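Local coordinates for alpha-Amylase (Thermotoga maritima, PDB 2B5D), which belongs to glycoside hydrolase family 57, joining a beta/alpha domain built around a largely parallel sheet to a helical C-terminal region, at residues 143-148 and 456-461; 14-19 and 462-467. All blocks are in the same frame, centred on the assembly; numbering follows the deposited sequence.

Overall arrangement
Strand 3-11 leads into the loop that carries 14-19. Further on, strand 137-142 leads into the loop that carries 143-148. The partners of both come late and back to back: 456-461 includes the last part of helix 443-458 and the chain beyond it, and 462-467 follows at once. Interaction 1 closes a loop of 307 residues. Interaction 2 closes one of 442 residues that contains the first, so the two nest and do not cross. Their centres are about 9 Å apart. A probable hydrogen bond between H146 ND1 and S462 OG joins them. Together they fasten two loops that follow parallel strands of the sheet to helix 443-458 and the connection leading on to helix 473-496.

Interaction 1 (143-148 and 456-461); sequences NATHAF and LFLAQS
A147 and S461 bring the backbones to a CA-CA distance of 4.7 Å, where the type I turn N143-H146 meets the type I turn L458-S461. Two CA-H...O contacts support this approach. S461 CA lies 3.5 Å from T145 O, and A147 CA lies 3.6 Å from Q460 O. A water links the two segments: it accepts from F148 N and donates to Q460 O at 2.6 Å. T145 is the most deeply engaged side chain of its loop. It points toward the 456-461 segment, and its OG1 lies 3.7 Å from F457 CB. The model is too tight around F457 O, so the placing of T145 CG2 and the weak T145 OG1 bond to that oxygen are doubtful. A144 CB sits at an equal 4.0 Å from CD1 and CE1 of the F457 ring. A147 CB meets Q460 CB at 3.7 Å. Q460 CG is anti to the carbonyl carbon (chi1 -74°) and the chain runs on extended, while OE1 accepts from Q162 NE2 of helix 156-174. Q162 OE1 accepts from T145 N, so this one amide grips both segments. The 143-148 loop also braces itself. N143 ND2 donates to A147 O at 2.6 Å, in the carbonyl plane and on a lone pair, with a C=O...N angle of 129°. The H146 ring lies off the contact, where NE2 bonds H10 and the ring stacks on H12. The touching residues are all buried. Small side chains pack against the F457 ring and Q460 CB; the water meets F148 N and Q460 O, and Q162 meets T145 N and Q460 OE1.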
ATOM      1  N   ASN A 143     -14.665  -0.914  31.491  1.00 41.72           N
ATOM      2  CA  ASN A 143     -14.885  -2.256  30.977  1.00 41.40           C
ATOM      3  C   ASN A 143     -13.569  -2.920  30.504  1.00 43.23           C
ATOM      4  O   ASN A 143     -12.567  -2.198  30.234  1.00 45.18           O
ATOM      5  CB  ASN A 143     -16.012  -2.337  29.933  1.00 42.39           C
ATOM      6  CG  ASN A 143     -16.007  -1.210  28.913  1.00 42.57           C
ATOM      7  OD1 ASN A 143     -16.091  -0.036  29.247  1.00 43.79           O
ATOM      8  ND2 ASN A 143     -16.048  -1.578  27.658  1.00 46.68           N
ATOM      9  N   ALA A 144     -13.525  -4.264  30.411  1.00 41.76           N
ATOM     10  CA  ALA A 144     -12.225  -4.980  30.533  1.00 41.80           C
ATOM     11  C   ALA A 144     -11.278  -4.550  29.404  1.00 41.45           C
ATOM     12  O   ALA A 144     -10.058  -4.485  29.564  1.00 39.84           O
ATOM     13  CB  ALA A 144     -12.431  -6.510  30.462  1.00 42.60           C
ATOM     14  N   THR A 145     -11.867  -4.283  28.254  1.00 41.13           N
ATOM     15  CA  THR A 145     -11.056  -4.073  27.103  1.00 43.03           C
ATOM     16  C   THR A 145     -11.344  -2.721  26.425  1.00 43.80           C
ATOM     17  O   THR A 145     -10.852  -2.494  25.331  1.00 45.25           O
ATOM     18  CB  THR A 145     -11.165  -5.346  26.238  1.00 41.74           C
ATOM     19  OG1 THR A 145      -9.874  -5.940  26.116  1.00 46.83           O
ATOM     20  CG2 THR A 145     -11.853  -5.204  24.972  1.00 37.79           C
ATOM     21  N   HIS A 146     -12.157  -1.859  27.072  1.00 42.65           N
ATOM     22  CA  HIS A 146     -12.508  -0.528  26.555  1.00 42.33           C
ATOM     23  C   HIS A 146     -13.250  -0.733  25.244  1.00 42.32           C
ATOM     24  O   HIS A 146     -13.101   0.036  24.280  1.00 40.57           O
ATOM     25  CB  HIS A 146     -11.245   0.313  26.378  1.00 42.01           C
ATOM     26  CG  HIS A 146     -11.461   1.798  26.347  1.00 44.36           C
ATOM     27  ND1 HIS A 146     -11.721   2.490  25.174  1.00 46.26           N
ATOM     28  CD2 HIS A 146     -11.357   2.736  27.324  1.00 40.20           C
ATOM     29  CE1 HIS A 146     -11.823   3.780  25.448  1.00 46.87           C
ATOM     30  NE2 HIS A 146     -11.595   3.957  26.742  1.00 45.89           N
ATOM     31  N   ALA A 147     -14.026  -1.805  25.192  1.00 40.74           N
ATOM     32  CA  ALA A 147     -14.961  -1.978  24.094  1.00 40.91           C
ATOM     33  C   ALA A 147     -16.090  -0.955  24.199  1.00 41.35           C
ATOM     34  O   ALA A 147     -16.498  -0.570  25.292  1.00 42.28           O
ATOM     35  CB  ALA A 147     -15.551  -3.448  24.093  1.00 40.31           C
ATOM     36  N   PHE A 148     -16.648  -0.574  23.067  1.00 41.75           N
ATOM     37  CA  PHE A 148     -17.718   0.377  23.045  1.00 41.50           C
ATOM     38  C   PHE A 148     -18.986  -0.443  23.205  1.00 41.49           C
ATOM     39  O   PHE A 148     -19.447  -1.043  22.249  1.00 40.09           O
ATOM     40  CB  PHE A 148     -17.686   1.140  21.719  1.00 41.30           C
ATOM     41  CG  PHE A 148     -18.798   2.113  21.523  1.00 41.13           C
ATOM     42  CD1 PHE A 148     -19.695   1.920  20.500  1.00 41.17           C
ATOM     43  CD2 PHE A 148     -18.877   3.280  22.277  1.00 42.63           C
ATOM     44  CE1 PHE A 148     -20.742   2.835  20.273  1.00 40.26           C
ATOM     45  CE2 PHE A 148     -19.904   4.210  22.050  1.00 42.13           C
ATOM     46  CZ  PHE A 148     -20.846   3.964  21.023  1.00 40.01           C
ATOM     47  N   LEU A 456     -11.033 -12.656  22.022  1.00 42.65           N
ATOM     48  CA  LEU A 456     -12.322 -11.995  21.754  1.00 43.22           C
ATOM     49  C   LEU A 456     -12.374 -10.569  22.340  1.00 42.54           C
ATOM     50  O   LEU A 456     -12.892  -9.688  21.701  1.00 42.35           O
ATOM     51  CB  LEU A 456     -13.503 -12.811  22.334  1.00 43.02           C
ATOM     52  CG  LEU A 456     -14.882 -12.103  22.399  1.00 43.43           C
ATOM     53  CD1 LEU A 456     -15.399 -11.668  21.017  1.00 42.52           C
ATOM     54  CD2 LEU A 456     -15.956 -12.891  23.127  1.00 44.16           C
ATOM     55  N   PHE A 457     -11.879 -10.382  23.567  1.00 42.64           N
ATOM     56  CA  PHE A 457     -11.947  -9.121  24.240  1.00 42.50           C
ATOM     57  C   PHE A 457     -10.956  -8.177  23.521  1.00 43.47           C
ATOM     58  O   PHE A 457     -11.216  -7.007  23.306  1.00 43.69           O
ATOM     59  CB  PHE A 457     -11.518  -9.282  25.715  1.00 41.92           C
ATOM     60  CG  PHE A 457     -12.661  -9.595  26.694  1.00 44.39           C
ATOM     61  CD1 PHE A 457     -12.387  -9.742  28.051  1.00 42.84           C
ATOM     62  CD2 PHE A 457     -13.978  -9.777  26.266  1.00 42.34           C
ATOM     63  CE1 PHE A 457     -13.402 -10.042  28.982  1.00 40.43           C
ATOM     64  CE2 PHE A 457     -15.001 -10.058  27.201  1.00 43.31           C
ATOM     65  CZ  PHE A 457     -14.721 -10.185  28.531  1.00 40.15           C
ATOM     66  N   LEU A 458      -9.771  -8.700  23.262  1.00 43.88           N
ATOM     67  CA  LEU A 458      -8.706  -7.973  22.576  1.00 44.14           C
ATOM     68  C   LEU A 458      -9.195  -7.496  21.205  1.00 43.72           C
ATOM     69  O   LEU A 458      -9.026  -6.341  20.879  1.00 44.80           O
ATOM     70  CB  LEU A 458      -7.483  -8.862  22.505  1.00 43.49           C
ATOM     71  CG  LEU A 458      -6.229  -8.593  23.357  1.00 44.08           C
ATOM     72  CD1 LEU A 458      -6.257  -7.556  24.430  1.00 37.94           C
ATOM     73  CD2 LEU A 458      -5.436  -9.893  23.772  1.00 43.76           C
ATOM     74  N   ALA A 459      -9.867  -8.348  20.448  1.00 43.39           N
ATOM     75  CA  ALA A 459     -10.545  -7.898  19.221  1.00 44.78           C
ATOM     76  C   ALA A 459     -11.657  -6.839  19.360  1.00 46.12           C
ATOM     77  O   ALA A 459     -12.102  -6.293  18.313  1.00 45.98           O
ATOM     78  CB  ALA A 459     -11.128  -9.113  18.461  1.00 44.26           C
ATOM     79  N   GLN A 460     -12.177  -6.641  20.594  1.00 46.81           N
ATOM     80  CA  GLN A 460     -13.253  -5.682  20.877  1.00 47.21           C
ATOM     81  C   GLN A 460     -12.759  -4.273  21.196  1.00 48.76           C
ATOM     82  O   GLN A 460     -13.551  -3.335  21.116  1.00 47.39           O
ATOM     83  CB  GLN A 460     -14.150  -6.161  22.053  1.00 46.88           C
ATOM     84  CG  GLN A 460     -15.087  -7.315  21.704  1.00 45.25           C
ATOM     85  CD  GLN A 460     -15.901  -7.823  22.906  1.00 44.97           C
ATOM     86  OE1 GLN A 460     -15.376  -8.056  24.008  1.00 44.11           O
ATOM     87  NE2 GLN A 460     -17.194  -7.929  22.709  1.00 41.66           N
ATOM     88  N   SER A 461     -11.497  -4.131  21.621  1.00 50.95           N
ATOM     89  CA  SER A 461     -10.913  -2.818  21.870  1.00 55.00           C
ATOM     90  C   SER A 461     -11.429  -1.756  20.893  1.00 56.97           C
ATOM     91  O   SER A 461     -11.351  -1.944  19.668  1.00 55.82           O
ATOM     92  CB  SER A 461      -9.398  -2.880  21.782  1.00 55.44           C
ATOM     93  OG  SER A 461      -8.882  -3.876  22.648  1.00 59.56           O
TER
HETATM   94  O   HOH W   1     -15.500  -1.716  20.539  1.00 44.32           O

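Interaction 2 (14-19 and 462-467); sequences PYVHHP and SDWAFI
W464 and D463 both set CG anti to the carbonyl carbon (chi1 -37° and -48°), and the two side chains meet P14 from the 462-467 side. V16 carries CG2 anti to its own carbonyl carbon and CG1 anti to the backbone N (chi1 162°). P14 has the largest share of the contact on the 14-19 side. Its CB lies 3.4 Å from W464 CH2, with CZ3 a little farther at 3.9 Å. This places the proline at the six-membered end of the indole, not at its pyrrole nitrogen. Next along the loop, Y15 O lies in the ring plane at the edge, 3.9 Å from CZ2. V16 CG2 is also at the edge, 4.1 Å from CH2. D463 CB sits above one face of the indole, offset toward the rim. The D463 side chain crosses the proline obliquely, and its OD1 comes within 3.8 Å of P14 CD. In the 462-467 segment S462 O accepts from both A465 N and F466 N. The packing is thus largely apolar, with the D463 carboxylate and Y15 O adding polar atoms beside it. W464 NE1 makes a weak hydrogen bond to L458 O. W464 touches R480 and T481 of helix 473-496, and V16 touches Y476 of the same helix. The contact wedges the loop after strand 3-11 against the connection between helices 443-458 and 473-496.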
ATOM      1  N   PRO A  14      -4.433   0.996  24.904  1.00 48.52           N
ATOM      2  CA  PRO A  14      -4.722  -0.366  24.434  1.00 48.81           C
ATOM      3  C   PRO A  14      -3.653  -1.374  24.937  1.00 49.77           C
ATOM      4  O   PRO A  14      -2.511  -0.991  25.288  1.00 49.49           O
ATOM      5  CB  PRO A  14      -4.689  -0.255  22.921  1.00 49.42           C
ATOM      6  CG  PRO A  14      -4.045   1.172  22.604  1.00 48.99           C
ATOM      7  CD  PRO A  14      -4.252   1.985  23.809  1.00 48.34           C
ATOM      8  N   TYR A  15      -4.041  -2.637  25.085  1.00 50.02           N
ATOM      9  CA  TYR A  15      -3.055  -3.656  25.471  1.00 50.77           C
ATOM     10  C   TYR A  15      -2.214  -3.919  24.221  1.00 51.94           C
ATOM     11  O   TYR A  15      -2.712  -4.397  23.204  1.00 51.69           O
ATOM     12  CB  TYR A  15      -3.743  -4.951  25.938  1.00 50.31           C
ATOM     13  CG  TYR A  15      -2.810  -6.020  26.453  1.00 49.63           C
ATOM     14  CD1 TYR A  15      -2.521  -7.136  25.672  1.00 50.19           C
ATOM     15  CD2 TYR A  15      -2.229  -5.935  27.725  1.00 48.69           C
ATOM     16  CE1 TYR A  15      -1.678  -8.120  26.122  1.00 47.86           C
ATOM     17  CE2 TYR A  15      -1.367  -6.949  28.194  1.00 46.22           C
ATOM     18  CZ  TYR A  15      -1.105  -8.014  27.368  1.00 48.41           C
ATOM     19  OH  TYR A  15      -0.276  -9.023  27.771  1.00 52.22           O
ATOM     20  N   VAL A  16      -0.947  -3.561  24.319  1.00 53.49           N
ATOM     21  CA  VAL A  16       0.033  -3.754  23.271  1.00 55.07           C
ATOM     22  C   VAL A  16       1.180  -4.455  23.944  1.00 56.00           C
ATOM     23  O   VAL A  16       1.955  -3.860  24.725  1.00 55.99           O
ATOM     24  CB  VAL A  16       0.495  -2.423  22.664  1.00 55.66           C
ATOM     25  CG1 VAL A  16       1.812  -2.634  21.895  1.00 56.50           C
ATOM     26  CG2 VAL A  16      -0.606  -1.848  21.732  1.00 54.01           C
ATOM     27  N   HIS A  17       1.250  -5.752  23.709  1.00 57.24           N
ATOM     28  CA  HIS A  17       2.315  -6.509  24.315  1.00 58.58           C
ATOM     29  C   HIS A  17       2.950  -7.387  23.252  1.00 59.35           C
ATOM     30  O   HIS A  17       2.329  -8.303  22.715  1.00 58.94           O
ATOM     31  CB  HIS A  17       1.792  -7.269  25.519  1.00 58.70           C
ATOM     32  CG  HIS A  17       2.834  -8.040  26.270  1.00 58.45           C
ATOM     33  ND1 HIS A  17       2.728  -9.399  26.490  1.00 59.71           N
ATOM     34  CD2 HIS A  17       3.973  -7.644  26.881  1.00 58.76           C
ATOM     35  CE1 HIS A  17       3.763  -9.804  27.208  1.00 59.93           C
ATOM     36  NE2 HIS A  17       4.536  -8.759  27.453  1.00 59.59           N
ATOM     37  N   HIS A  18       4.191  -7.032  22.920  1.00 61.54           N
ATOM     38  CA  HIS A  18       4.995  -7.744  21.919  1.00 62.95           C
ATOM     39  C   HIS A  18       6.305  -8.286  22.505  1.00 63.63           C
ATOM     40  O   HIS A  18       7.397  -7.733  22.259  1.00 63.40           O
ATOM     41  CB  HIS A  18       5.241  -6.841  20.732  1.00 63.24           C
ATOM     42  CG  HIS A  18       3.998  -6.557  19.960  1.00 65.46           C
ATOM     43  ND1 HIS A  18       3.373  -7.510  19.186  1.00 68.52           N
ATOM     44  CD2 HIS A  18       3.233  -5.447  19.879  1.00 67.07           C
ATOM     45  CE1 HIS A  18       2.292  -6.987  18.635  1.00 69.05           C
ATOM     46  NE2 HIS A  18       2.186  -5.735  19.037  1.00 68.48           N
ATOM     47  N   PRO A  19       6.197  -9.374  23.299  1.00 64.27           N
ATOM     48  CA  PRO A  19       7.422  -9.899  23.894  1.00 65.31           C
ATOM     49  C   PRO A  19       8.325 -10.591  22.861  1.00 66.97           C
ATOM     50  O   PRO A  19       9.461 -10.886  23.175  1.00 66.53           O
ATOM     51  CB  PRO A  19       6.912 -10.878  24.946  1.00 64.54           C
ATOM     52  CG  PRO A  19       5.581 -11.282  24.491  1.00 63.74           C
ATOM     53  CD  PRO A  19       5.009 -10.152  23.693  1.00 63.46           C
ATOM     54  N   SER A 462     -11.972  -0.662  21.451  1.00 59.85           N
ATOM     55  CA  SER A 462     -12.570   0.426  20.653  1.00 63.99           C
ATOM     56  C   SER A 462     -11.467   1.174  19.890  1.00 66.29           C
ATOM     57  O   SER A 462     -11.654   1.617  18.740  1.00 67.57           O
ATOM     58  CB  SER A 462     -13.343   1.412  21.532  1.00 62.76           C
ATOM     59  OG  SER A 462     -12.418   2.008  22.421  1.00 63.81           O
ATOM     60  N   ASP A 463     -10.348   1.337  20.581  1.00 68.66           N
ATOM     61  CA  ASP A 463      -9.044   1.659  20.001  1.00 71.07           C
ATOM     62  C   ASP A 463      -8.776   1.142  18.584  1.00 73.18           C
ATOM     63  O   ASP A 463      -8.272   1.915  17.754  1.00 73.37           O
ATOM     64  CB  ASP A 463      -7.941   1.136  20.937  1.00 70.65           C
ATOM     65  CG  ASP A 463      -8.194   1.516  22.377  1.00 69.14           C
ATOM     66  OD1 ASP A 463      -7.872   2.656  22.742  1.00 65.71           O
ATOM     67  OD2 ASP A 463      -8.730   0.680  23.133  1.00 67.35           O
ATOM     68  N   TRP A 464      -9.075  -0.138  18.312  1.00 75.38           N
ATOM     69  CA  TRP A 464      -8.893  -0.690  16.952  1.00 77.91           C
ATOM     70  C   TRP A 464     -10.028  -0.393  15.968  1.00 80.04           C
ATOM     71  O   TRP A 464     -10.034  -0.966  14.870  1.00 80.54           O
ATOM     72  CB  TRP A 464      -8.703  -2.215  16.920  1.00 77.20           C
ATOM     73  CG  TRP A 464      -7.931  -2.888  18.001  1.00 76.82           C
ATOM     74  CD1 TRP A 464      -8.254  -4.087  18.609  1.00 75.71           C
ATOM     75  CD2 TRP A 464      -6.696  -2.452  18.596  1.00 76.75           C
ATOM     76  NE1 TRP A 464      -7.308  -4.402  19.555  1.00 75.69           N
ATOM     77  CE2 TRP A 464      -6.341  -3.423  19.571  1.00 75.98           C
ATOM     78  CE3 TRP A 464      -5.854  -1.336  18.400  1.00 76.71           C
ATOM     79  CZ2 TRP A 464      -5.182  -3.315  20.344  1.00 75.87           C
ATOM     80  CZ3 TRP A 464      -4.712  -1.224  19.171  1.00 76.16           C
ATOM     81  CH2 TRP A 464      -4.378  -2.218  20.131  1.00 77.06           C
ATOM     82  N   ALA A 465     -10.979   0.471  16.337  1.00 82.86           N
ATOM     83  CA  ALA A 465     -12.253   0.567  15.589  1.00 85.62           C
ATOM     84  C   ALA A 465     -12.611   1.981  15.114  1.00 87.64           C
ATOM     85  O   ALA A 465     -12.972   2.191  13.951  1.00 87.74           O
ATOM     86  CB  ALA A 465     -13.411  -0.052  16.418  1.00 85.10           C
ATOM     87  N   PHE A 466     -12.541   2.925  16.044  1.00 90.06           N
ATOM     88  CA  PHE A 466     -12.719   4.348  15.786  1.00 93.26           C
ATOM     89  C   PHE A 466     -11.880   4.952  16.888  1.00 95.52           C
ATOM     90  O   PHE A 466     -12.412   5.484  17.882  1.00 95.79           O
ATOM     91  N   ILE A 467     -10.563   4.835  16.724  1.00 97.12           N
ATOM     92  CA  ILE A 467      -9.648   4.911  17.856  1.00 99.58           C
ATOM     93  C   ILE A 467      -9.354   6.288  18.395  1.00101.42           C
ATOM     94  O   ILE A 467      -9.792   7.313  17.841  1.00101.66           O
TER